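Local coordinates for TCP pilus virulence regulatory protein (Vibrio cholerae, PDB 4MLO), which probably activates transcription of cholera virulence genes as an AraC-family DNA-binding regulator, and carries a bound palmitoleic acid, at residues Asn23-Asn28 with Arg221-Ile226; Asn64-Phe69 with Arg214-Ser219; Ser227-Gly232 with Lys237-Gln242; Ser243-Val248 with Ser252-Ser257. All coordinates share one frame; numbering follows the deposited sequence.

Interaction 1: Asn23-Asn28 with Arg221-Ile226; sequences NNLYIN and RISYSI
At the seam between the N-terminal cupin-like domain and helix 213-230, the edge strand 19-26 presents Tyr26 to Ser223. In the conformer described (Ser223 was modelled in two), Ser223 OG donates to Tyr26 O over 2.6 Å, a short bond with a C=O...donor angle of 138° and the donor tilted 17° from the carbonyl plane. A bound water makes a second connection: it accepts from Tyr26 N at 2.9 Å and donates to Ser223 OG, also at 2.9 Å. In this conformer one hydroxyl serves both backbone polar groups of Tyr26, directly and through the water, at a buried position. The strand reaches this site just after a G1 beta bulge, in which Asn24 and Leu25 both face Gln67 of the neighbouring strand; Asn24 takes left-handed backbone angles. With CG of Tyr26 anti to the backbone N (chi1 171°), the ring lies beside the helix, and Ser223 CB meets its edge, 4.0 Å from Tyr26 CD2. The phenol oxygen is held within the cupin-like domain by a hydrogen bond to Asn64. Leu25 brings only CD1 to the serine, 4.4 Å from Ser223 OG, and its side chain also touches the palmitoleic acid and Met259.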
# COMPACT_ATOMS: atom_id res chain seq x y z
N ASN A 23 -1.73 9.27 -7.55
CA ASN A 23 -1.75 8.88 -8.96
C ASN A 23 -0.63 7.90 -9.21
O ASN A 23 0.54 8.26 -9.11
CB ASN A 23 -1.58 10.09 -9.89
CG ASN A 23 -1.66 9.70 -11.36
OD1 ASN A 23 -2.66 9.18 -11.81
ND2 ASN A 23 -0.61 9.96 -12.09
N ASN A 24 -0.97 6.65 -9.58
CA ASN A 24 0.03 5.65 -9.85
C ASN A 24 0.92 5.43 -8.63
O ASN A 24 2.14 5.25 -8.74
CB ASN A 24 0.84 6.00 -11.10
CG ASN A 24 0.02 5.77 -12.39
OD1 ASN A 24 -1.03 5.12 -12.36
ND2 ASN A 24 0.51 6.34 -13.49
N LEU A 25 0.27 5.31 -7.48
CA LEU A 25 0.93 4.96 -6.22
C LEU A 25 1.08 3.44 -6.15
O LEU A 25 0.07 2.73 -6.02
CB LEU A 25 0.12 5.47 -5.02
CG LEU A 25 0.71 5.20 -3.63
CD1 LEU A 25 1.98 6.05 -3.47
CD2 LEU A 25 -0.32 5.42 -2.50
N TYR A 26 2.33 2.97 -6.19
CA TYR A 26 2.68 1.56 -6.04
C TYR A 26 2.67 1.16 -4.57
O TYR A 26 3.32 1.80 -3.73
CB TYR A 26 4.05 1.26 -6.67
CG TYR A 26 4.57 -0.13 -6.36
CD1 TYR A 26 4.07 -1.24 -7.03
CD2 TYR A 26 5.52 -0.32 -5.40
CE1 TYR A 26 4.54 -2.52 -6.70
CE2 TYR A 26 5.96 -1.54 -5.06
CZ TYR A 26 5.46 -2.63 -5.70
OH TYR A 26 5.99 -3.85 -5.27
N ILE A 27 1.95 0.09 -4.27
CA ILE A 27 1.77 -0.35 -2.89
C ILE A 27 2.83 -1.43 -2.67
O ILE A 27 2.69 -2.56 -3.13
CB ILE A 27 0.36 -0.87 -2.64
CG1 ILE A 27 -0.67 0.22 -2.96
CG2 ILE A 27 0.23 -1.30 -1.22
CD1 ILE A 27 -0.48 1.53 -2.18
N ASN A 28 3.91 -1.07 -1.95
CA ASN A 28 5.08 -1.93 -1.81
C ASN A 28 4.83 -3.09 -0.86
O ASN A 28 5.47 -4.15 -0.98
CB ASN A 28 6.26 -1.11 -1.28
CG ASN A 28 7.54 -1.90 -1.28
OD1 ASN A 28 8.04 -2.21 -2.34
ND2 ASN A 28 8.05 -2.24 -0.10
N ARG A 221 10.04 3.12 -7.71
CA ARG A 221 11.09 4.00 -7.18
C ARG A 221 10.54 5.06 -6.24
O ARG A 221 11.18 5.39 -5.25
CB ARG A 221 11.86 4.65 -8.32
CG ARG A 221 12.74 3.65 -9.11
CD ARG A 221 13.55 4.33 -10.22
NE ARG A 221 14.55 3.39 -10.75
CZ ARG A 221 15.05 3.39 -11.97
NH1 ARG A 221 14.70 4.28 -12.87
NH2 ARG A 221 15.94 2.43 -12.28
N ILE A 222 9.33 5.58 -6.49
CA ILE A 222 8.76 6.54 -5.54
C ILE A 222 8.48 5.87 -4.21
O ILE A 222 8.71 6.44 -3.13
CB ILE A 222 7.49 7.20 -6.12
CG1 ILE A 222 7.81 8.18 -7.26
CG2 ILE A 222 6.65 7.95 -5.03
CD1 ILE A 222 8.73 9.34 -6.91
N SER A 223 7.93 4.67 -4.24
CA SER A 223 7.64 4.03 -2.98
C SER A 223 8.92 3.67 -2.24
O SER A 223 8.95 3.73 -1.01
CB SER A 223 6.72 2.84 -3.24
OG SER A 223 5.46 3.34 -3.67
N TYR A 224 10.02 3.39 -2.96
CA TYR A 224 11.32 3.23 -2.32
C TYR A 224 11.76 4.53 -1.64
O TYR A 224 12.22 4.51 -0.48
CB TYR A 224 12.32 2.75 -3.38
CG TYR A 224 13.67 2.32 -2.89
CD1 TYR A 224 14.68 3.22 -2.72
CD2 TYR A 224 13.96 0.97 -2.71
CE1 TYR A 224 15.95 2.83 -2.30
CE2 TYR A 224 15.24 0.57 -2.28
CZ TYR A 224 16.21 1.53 -2.06
OH TYR A 224 17.50 1.19 -1.64
N SER A 225 11.58 5.67 -2.31
CA SER A 225 11.97 6.95 -1.70
C SER A 225 11.15 7.23 -0.44
O SER A 225 11.66 7.83 0.52
CB SER A 225 11.81 8.09 -2.71
OG SER A 225 10.48 8.53 -2.93
N ILE A 226 9.87 6.88 -0.46
CA ILE A 226 9.01 7.06 0.70
C ILE A 226 9.52 6.22 1.85
O ILE A 226 9.68 6.69 2.97
CB ILE A 226 7.55 6.75 0.33
CG1 ILE A 226 7.00 7.89 -0.51
CG2 ILE A 226 6.69 6.60 1.55
CD1 ILE A 226 5.73 7.53 -1.23
O HOH W 1 4.50 4.92 -5.88

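Interaction 2: Asn64-Phe69 with Arg214-Ser219; sequences NSIQRF and RELINS
Ile66, the first residue of strand 66-73, points its side chain at helix 213-230 and meets Ser219 and Leu216, residues three apart and so nearly one turn apart on that helix. The strand belongs to the four-stranded antiparallel sheet of the cupin-like domain, so this is a sheet-to-helix contact between that domain and the long helix that, as in AraC relatives, lies within the DNA-binding domain. It is small, burying 79 Å² in all, and no hydrogen bond spans it. Only the outermost methyl of the isoleucine does the touching: in the conformer described for Ser219, one of two, CD1 of Ile66 comes 3.6 Å from Ser219 OG, and it lies 4.4 Å from Leu216 CD1. Its CG1 branch stands anti to the carbonyl carbon (chi1 -62°), and this carries CD1 forward to the helix. The Leu216 side chain leaves its helix to one side of the contact, and its CD1 methyl closes on the isoleucine, while it also packs on Met171 and Ile174 of helix 170-180. The Tyr26 side chain touches both Ile66 and Ser219, adding the adjacent strand 19-26 to the same packing. Further along, Arg68 of the strand and Glu215 of the helix carry opposite charges but do not pair; the guanidinium instead bonds to Asn46 and to the carbonyl of Arg209. A methyl group offers Ser219 OG no polar partner, and in that same conformer the hydroxyl is satisfied within its own helix: with chi1 at 79° it turns back and donates to Leu216 O over 2.8 Å, at a C=O...donor angle of 121°.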
# COMPACT_ATOMS: atom_id res chain seq x y z
N ASN A 64 1.39 -4.70 -4.36
CA ASN A 64 1.70 -4.66 -5.80
C ASN A 64 0.60 -4.02 -6.62
O ASN A 64 0.65 -4.05 -7.84
CB ASN A 64 2.03 -6.05 -6.37
CG ASN A 64 3.30 -6.61 -5.79
OD1 ASN A 64 4.27 -5.90 -5.55
ND2 ASN A 64 3.29 -7.90 -5.50
N SER A 65 -0.39 -3.42 -5.97
CA SER A 65 -1.38 -2.70 -6.74
C SER A 65 -0.84 -1.32 -7.10
O SER A 65 0.11 -0.82 -6.50
CB SER A 65 -2.69 -2.59 -5.97
OG SER A 65 -2.53 -1.86 -4.76
N ILE A 66 -1.47 -0.70 -8.09
CA ILE A 66 -1.15 0.66 -8.52
C ILE A 66 -2.41 1.48 -8.29
O ILE A 66 -3.40 1.33 -9.02
CB ILE A 66 -0.71 0.72 -9.99
CG1 ILE A 66 0.55 -0.09 -10.21
CG2 ILE A 66 -0.51 2.19 -10.43
CD1 ILE A 66 1.74 0.34 -9.42
N GLN A 67 -2.37 2.35 -7.29
CA GLN A 67 -3.56 3.04 -6.80
C GLN A 67 -3.75 4.42 -7.44
O GLN A 67 -2.78 5.14 -7.69
CB GLN A 67 -3.49 3.18 -5.29
CG GLN A 67 -3.47 1.84 -4.54
CD GLN A 67 -4.81 1.15 -4.55
OE1 GLN A 67 -5.84 1.77 -4.75
NE2 GLN A 67 -4.81 -0.17 -4.27
N ARG A 68 -5.01 4.76 -7.68
CA ARG A 68 -5.43 6.10 -8.10
C ARG A 68 -6.66 6.48 -7.29
O ARG A 68 -7.77 6.04 -7.62
CB ARG A 68 -5.75 6.15 -9.59
CG ARG A 68 -4.58 5.78 -10.47
CD ARG A 68 -4.98 5.62 -11.93
NE ARG A 68 -3.89 5.03 -12.66
CZ ARG A 68 -3.72 3.72 -12.89
NH1 ARG A 68 -4.61 2.82 -12.50
NH2 ARG A 68 -2.66 3.33 -13.55
N PHE A 69 -6.49 7.31 -6.26
CA PHE A 69 -7.62 7.65 -5.41
C PHE A 69 -7.34 8.96 -4.72
O PHE A 69 -6.19 9.42 -4.66
CB PHE A 69 -7.95 6.55 -4.40
CG PHE A 69 -6.94 6.39 -3.28
CD1 PHE A 69 -5.88 5.51 -3.43
CD2 PHE A 69 -7.10 7.02 -2.05
CE1 PHE A 69 -4.98 5.31 -2.41
CE2 PHE A 69 -6.20 6.83 -1.02
CZ PHE A 69 -5.14 5.96 -1.19
N ARG A 214 7.74 2.54 -18.13
CA ARG A 214 8.41 3.65 -17.45
C ARG A 214 7.62 4.08 -16.22
O ARG A 214 8.22 4.40 -15.18
CB ARG A 214 8.58 4.84 -18.39
CG ARG A 214 9.21 6.04 -17.68
CD ARG A 214 9.51 7.22 -18.59
NE ARG A 214 8.38 7.70 -19.37
CZ ARG A 214 7.39 8.47 -18.90
NH1 ARG A 214 7.35 8.83 -17.62
NH2 ARG A 214 6.42 8.85 -19.72
N GLU A 215 6.30 4.14 -16.33
CA GLU A 215 5.44 4.51 -15.20
C GLU A 215 5.52 3.48 -14.09
O GLU A 215 5.51 3.83 -12.90
CB GLU A 215 3.98 4.70 -15.66
CG GLU A 215 3.80 5.71 -16.81
CD GLU A 215 2.38 5.75 -17.39
OE1 GLU A 215 1.85 4.73 -17.88
OE2 GLU A 215 1.79 6.85 -17.40
N LEU A 216 5.60 2.19 -14.44
CA LEU A 216 5.77 1.18 -13.41
C LEU A 216 7.08 1.36 -12.65
O LEU A 216 7.10 1.32 -11.42
CB LEU A 216 5.74 -0.22 -14.02
CG LEU A 216 6.04 -1.32 -13.00
CD1 LEU A 216 4.94 -1.38 -11.95
CD2 LEU A 216 6.21 -2.66 -13.68
N ILE A 217 8.21 1.46 -13.38
CA ILE A 217 9.50 1.56 -12.70
C ILE A 217 9.53 2.81 -11.83
O ILE A 217 9.94 2.76 -10.67
CB ILE A 217 10.66 1.56 -13.70
CG1 ILE A 217 10.60 0.30 -14.59
CG2 ILE A 217 12.01 1.73 -12.97
CD1 ILE A 217 10.73 -1.02 -13.84
N ASN A 218 9.03 3.92 -12.35
CA ASN A 218 9.03 5.14 -11.57
C ASN A 218 8.16 5.01 -10.32
O ASN A 218 8.52 5.52 -9.25
CB ASN A 218 8.53 6.29 -12.44
CG ASN A 218 9.59 6.83 -13.38
OD1 ASN A 218 10.76 6.56 -13.25
ND2 ASN A 218 9.15 7.64 -14.33
N SER A 219 7.04 4.31 -10.42
CA SER A 219 6.15 4.14 -9.27
C SER A 219 6.83 3.33 -8.17
O SER A 219 6.74 3.67 -6.99
CB SER A 219 4.81 3.52 -9.69
OG SER A 219 4.85 2.11 -9.90

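Interaction 3: Ser227-Gly232 with Lys237-Gln242; sequences SLMKTG and KQIAYQ. With PAM (palmitoleic acid), chain E.
In the helix-turn-helix region of the AraC family, the end of helix 213-230 packs on helix 236-242 through Leu228, Met229, Ile239 and Gln242. In the conformer described for Gln242, one of two, Leu228 CD1 meets its aliphatic part, 3.8 Å from Gln242 CG, the two side chains crossing at about a right angle; the same methyl lies 4.4 Å from Ile239 CG2. Beside it Met229 CG approaches Ile239 CD1 to 3.7 Å, again nearly perpendicular. Met229 continues onto helix 263-271 and Phe255, so this packing extends the apolar interior of the DNA-binding domain. The helix closes in a Schellman motif at Gly232, and Leu228 O accepts from both Thr231 N and, at 2.8 Å, Thr231 OG1, two donors on the same face of its carbonyl plane. Lys230 leaves in another direction. Its chain, extended beyond CG, runs to the palmitoleic acid, where Lys230 NZ donates to PAM O1 over 2.7 Å and stands 3.1 Å from PAM O2. Tyr12 and Lys31 also bond to the fatty acid. A lysine from this helix and one from the cupin-like domain thus gather at one carboxylate, whose negative charge would favour both ammonium groups and is consistent with the ligand coupling the two domains.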
# COMPACT_ATOMS: atom_id res chain seq x y z
N SER A 227 9.87 4.95 1.55
CA SER A 227 10.48 4.09 2.57
C SER A 227 11.74 4.70 3.15
O SER A 227 11.94 4.64 4.37
CB SER A 227 10.78 2.72 1.98
OG SER A 227 9.59 2.03 1.70
N LEU A 228 12.60 5.30 2.31
CA LEU A 228 13.82 5.93 2.83
C LEU A 228 13.48 7.10 3.73
O LEU A 228 14.11 7.29 4.78
CB LEU A 228 14.71 6.41 1.70
CG LEU A 228 15.39 5.42 0.80
CD1 LEU A 228 15.98 6.19 -0.32
CD2 LEU A 228 16.48 4.69 1.58
N MET A 229 12.52 7.92 3.32
CA MET A 229 12.15 9.04 4.18
C MET A 229 11.57 8.57 5.50
O MET A 229 11.77 9.21 6.54
CB MET A 229 11.18 9.96 3.43
CG MET A 229 11.92 10.66 2.29
SD MET A 229 10.92 11.89 1.41
CE MET A 229 10.21 10.91 0.10
N LYS A 230 10.83 7.46 5.49
CA LYS A 230 10.28 6.95 6.74
C LYS A 230 11.36 6.44 7.68
O LYS A 230 11.10 6.34 8.89
CB LYS A 230 9.27 5.85 6.46
CG LYS A 230 7.94 6.34 5.93
CD LYS A 230 7.00 5.16 5.68
CE LYS A 230 5.66 5.65 5.26
NZ LYS A 230 4.68 4.52 5.34
N THR A 231 12.55 6.13 7.19
CA THR A 231 13.64 5.73 8.08
C THR A 231 14.43 6.93 8.61
O THR A 231 15.39 6.72 9.35
CB THR A 231 14.62 4.77 7.39
OG1 THR A 231 15.39 5.48 6.41
CG2 THR A 231 13.91 3.58 6.75
N GLY A 232 14.05 8.15 8.25
CA GLY A 232 14.73 9.35 8.71
C GLY A 232 15.70 10.00 7.73
O GLY A 232 16.32 11.01 8.09
N LYS A 237 18.61 15.28 -2.31
CA LYS A 237 19.44 14.84 -3.43
C LYS A 237 19.88 13.40 -3.23
O LYS A 237 19.77 12.57 -4.15
CB LYS A 237 20.63 15.78 -3.60
CG LYS A 237 21.45 15.52 -4.90
CD LYS A 237 22.63 16.48 -4.95
CE LYS A 237 23.42 16.34 -6.22
NZ LYS A 237 24.54 17.31 -6.28
N GLN A 238 20.33 13.05 -2.03
CA GLN A 238 20.70 11.67 -1.78
C GLN A 238 19.53 10.71 -1.98
O GLN A 238 19.68 9.62 -2.53
CB GLN A 238 21.27 11.53 -0.38
CG GLN A 238 21.78 10.15 -0.06
CD GLN A 238 22.70 10.14 1.14
OE1 GLN A 238 23.88 9.78 1.04
NE2 GLN A 238 22.18 10.56 2.27
N ILE A 239 18.34 11.11 -1.53
CA ILE A 239 17.16 10.25 -1.67
C ILE A 239 16.89 9.99 -3.15
O ILE A 239 16.61 8.87 -3.56
CB ILE A 239 15.96 10.92 -0.97
CG1 ILE A 239 16.16 10.93 0.54
CG2 ILE A 239 14.62 10.22 -1.31
CD1 ILE A 239 15.26 11.93 1.29
N ALA A 240 16.95 11.05 -3.95
CA ALA A 240 16.65 10.92 -5.38
C ALA A 240 17.59 9.92 -6.03
O ALA A 240 17.15 9.07 -6.80
CB ALA A 240 16.78 12.26 -6.07
N TYR A 241 18.88 9.99 -5.69
CA TYR A 241 19.86 9.12 -6.37
C TYR A 241 19.81 7.70 -5.82
O TYR A 241 19.93 6.73 -6.57
CB TYR A 241 21.26 9.74 -6.25
CG TYR A 241 21.52 10.85 -7.27
CD1 TYR A 241 21.39 12.19 -6.92
CD2 TYR A 241 21.78 10.56 -8.60
CE1 TYR A 241 21.58 13.20 -7.85
CE2 TYR A 241 21.97 11.56 -9.54
CZ TYR A 241 21.86 12.88 -9.18
OH TYR A 241 22.04 13.89 -10.11
N GLN A 242 19.61 7.56 -4.51
CA GLN A 242 19.50 6.24 -3.91
C GLN A 242 18.30 5.48 -4.48
O GLN A 242 18.33 4.25 -4.59
CB GLN A 242 19.39 6.38 -2.38
CG GLN A 242 19.34 5.08 -1.62
CD GLN A 242 20.69 4.57 -1.16
OE1 GLN A 242 21.65 5.34 -1.07
NE2 GLN A 242 20.76 3.27 -0.84
C1 PAM E . 2.65 5.73 3.17
O1 PAM E . 2.60 5.95 4.41
O2 PAM E . 3.06 4.64 2.71
C2 PAM E . 2.24 6.80 2.19
C3 PAM E . 1.10 6.33 1.27
C4 PAM E . -0.12 5.96 2.11
C5 PAM E . -1.32 5.56 1.27
C6 PAM E . -2.47 5.05 2.14
C7 PAM E . -3.01 6.12 3.09
C8 PAM E . -3.73 7.21 2.33
C9 PAM E . -4.22 8.33 3.25
C10 PAM E . -3.42 9.26 3.78
C11 PAM E . -1.91 9.27 3.56
C12 PAM E . -1.31 10.68 3.56
C13 PAM E . 0.10 10.59 2.98
C14 PAM E . 0.68 11.90 2.48
C15 PAM E . -0.19 12.54 1.41
C16 PAM E . 0.60 13.45 0.50

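Interaction 4: Ser243-Val248 with Ser252-Ser257; sequences SGFASV and STVFKS
Val248 O, in the first turn of helix 248-259, accepts two hydrogen bonds from Ser252. The backbone one, from Ser252 N, measures 2.8 Å and is nearly straight, with an N-H...acceptor angle of 167°. The other, from Ser252 OG, measures 2.9 Å; its donor stands well above the carbonyl plane, 40° out of it. The hydroxyl gets there because OG lies anti to its own carbonyl carbon (chi1 -58°), folding it back along the helix, where it also passes 3.9 Å from Val248 CG1. The helix begins at Ser247, the N-cap, whose side-chain oxygen bonds to Tyr250 N. Before it, Gly244 ends the preceding helix in a Schellman motif, with a positive phi. Packing completes the contact: Phe245 CE1 approaches Val254 CB obliquely at 4.2 Å, so the loop packs against the helix that follows it. The same ring meets that of Phe251 and touches Arg221 and Ile222 of helix 213-230. A glycine-terminated helix, a short loop anchored by an inward phenylalanine and a serine-capped second helix make up the helix-turn-helix of AraC-family regulators, in which helix 248-259 is probably the one presented to DNA.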
# COMPACT_ATOMS: atom_id res chain seq x y z
N SER A 243 17.25 6.19 -4.84
CA SER A 243 16.04 5.58 -5.33
C SER A 243 16.06 5.31 -6.81
O SER A 243 15.06 4.78 -7.33
CB SER A 243 14.86 6.50 -5.03
OG SER A 243 14.77 6.74 -3.63
N GLY A 244 17.14 5.66 -7.51
CA GLY A 244 17.31 5.28 -8.90
C GLY A 244 16.87 6.30 -9.91
O GLY A 244 16.86 6.00 -11.12
N PHE A 245 16.54 7.52 -9.48
CA PHE A 245 16.20 8.58 -10.42
C PHE A 245 17.44 9.20 -11.07
O PHE A 245 18.54 9.26 -10.48
CB PHE A 245 15.34 9.62 -9.71
CG PHE A 245 13.99 9.10 -9.33
CD1 PHE A 245 12.99 8.99 -10.29
CD2 PHE A 245 13.73 8.64 -8.04
CE1 PHE A 245 11.74 8.47 -9.96
CE2 PHE A 245 12.47 8.14 -7.69
CZ PHE A 245 11.49 8.05 -8.64
N ALA A 246 17.26 9.70 -12.29
CA ALA A 246 18.38 10.21 -13.07
C ALA A 246 18.92 11.50 -12.49
O ALA A 246 20.10 11.82 -12.66
CB ALA A 246 17.96 10.43 -14.52
N SER A 247 18.07 12.24 -11.77
CA SER A 247 18.40 13.55 -11.24
C SER A 247 17.35 13.90 -10.19
O SER A 247 16.31 13.25 -10.10
CB SER A 247 18.40 14.64 -12.31
OG SER A 247 17.10 14.78 -12.80
N VAL A 248 17.66 14.94 -9.40
CA VAL A 248 16.72 15.49 -8.42
C VAL A 248 15.48 16.04 -9.09
O VAL A 248 14.35 15.87 -8.60
CB VAL A 248 17.40 16.56 -7.56
CG1 VAL A 248 16.36 17.29 -6.70
CG2 VAL A 248 18.44 15.90 -6.71
N SER A 252 11.73 14.85 -8.28
CA SER A 252 10.72 15.79 -7.79
C SER A 252 9.49 15.79 -8.67
O SER A 252 8.36 15.84 -8.17
CB SER A 252 11.30 17.21 -7.73
OG SER A 252 12.44 17.25 -6.90
N THR A 253 9.68 15.75 -9.98
CA THR A 253 8.56 15.79 -10.92
C THR A 253 7.66 14.56 -10.78
O THR A 253 6.42 14.66 -10.70
CB THR A 253 9.11 15.91 -12.35
OG1 THR A 253 9.88 17.11 -12.51
CG2 THR A 253 7.96 16.00 -13.30
N VAL A 254 8.27 13.37 -10.75
CA VAL A 254 7.49 12.16 -10.55
C VAL A 254 6.82 12.12 -9.17
O VAL A 254 5.69 11.66 -9.04
CB VAL A 254 8.39 10.92 -10.79
CG1 VAL A 254 7.59 9.65 -10.55
CG2 VAL A 254 8.96 10.96 -12.21
N PHE A 255 7.52 12.58 -8.11
CA PHE A 255 6.96 12.57 -6.76
C PHE A 255 5.73 13.47 -6.70
O PHE A 255 4.68 13.06 -6.18
CB PHE A 255 8.03 13.00 -5.76
CG PHE A 255 7.67 12.73 -4.32
CD1 PHE A 255 6.84 13.59 -3.63
CD2 PHE A 255 8.09 11.59 -3.68
CE1 PHE A 255 6.49 13.35 -2.33
CE2 PHE A 255 7.73 11.34 -2.36
CZ PHE A 255 6.91 12.23 -1.70
N LYS A 256 5.84 14.66 -7.29
CA LYS A 256 4.72 15.60 -7.34
C LYS A 256 3.53 15.02 -8.09
O LYS A 256 2.38 15.20 -7.67
CB LYS A 256 5.19 16.91 -8.01
CG LYS A 256 6.04 17.76 -7.13
CD LYS A 256 6.75 18.85 -7.94
CE LYS A 256 7.61 19.70 -7.05
NZ LYS A 256 8.18 20.86 -7.81
N SER A 257 3.76 14.34 -9.22
CA SER A 257 2.68 13.71 -9.98
C SER A 257 1.99 12.61 -9.17
O SER A 257 0.77 12.43 -9.24
CB SER A 257 3.26 13.14 -11.28
OG SER A 257 2.33 12.37 -12.03

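Helix 213-230 runs through three of the four contacts. Interactions 2 and 1, their centres about 7 Å apart, set successive parts of it against the neighbouring strands 66-73 and 19-26 of one sheet in the cupin-like domain, interaction 2 being nested within the chain loop closed by interaction 1. Its end enters interaction 3, whose centre is about 12 Å from that of interaction 1. Interactions 3 and 4 then follow in series inside the AraC-family helix-turn-helix range, centres about 11 Å apart, and touching. Interaction 4 also touches interaction 1, where Asn23 CB lies 3.4 Å from Ser257 O. One helix of the DNA-binding domain therefore packs on the cupin-like sheet and also reaches the helix-turn-helix, a plausible route between fatty acid and DNA binding.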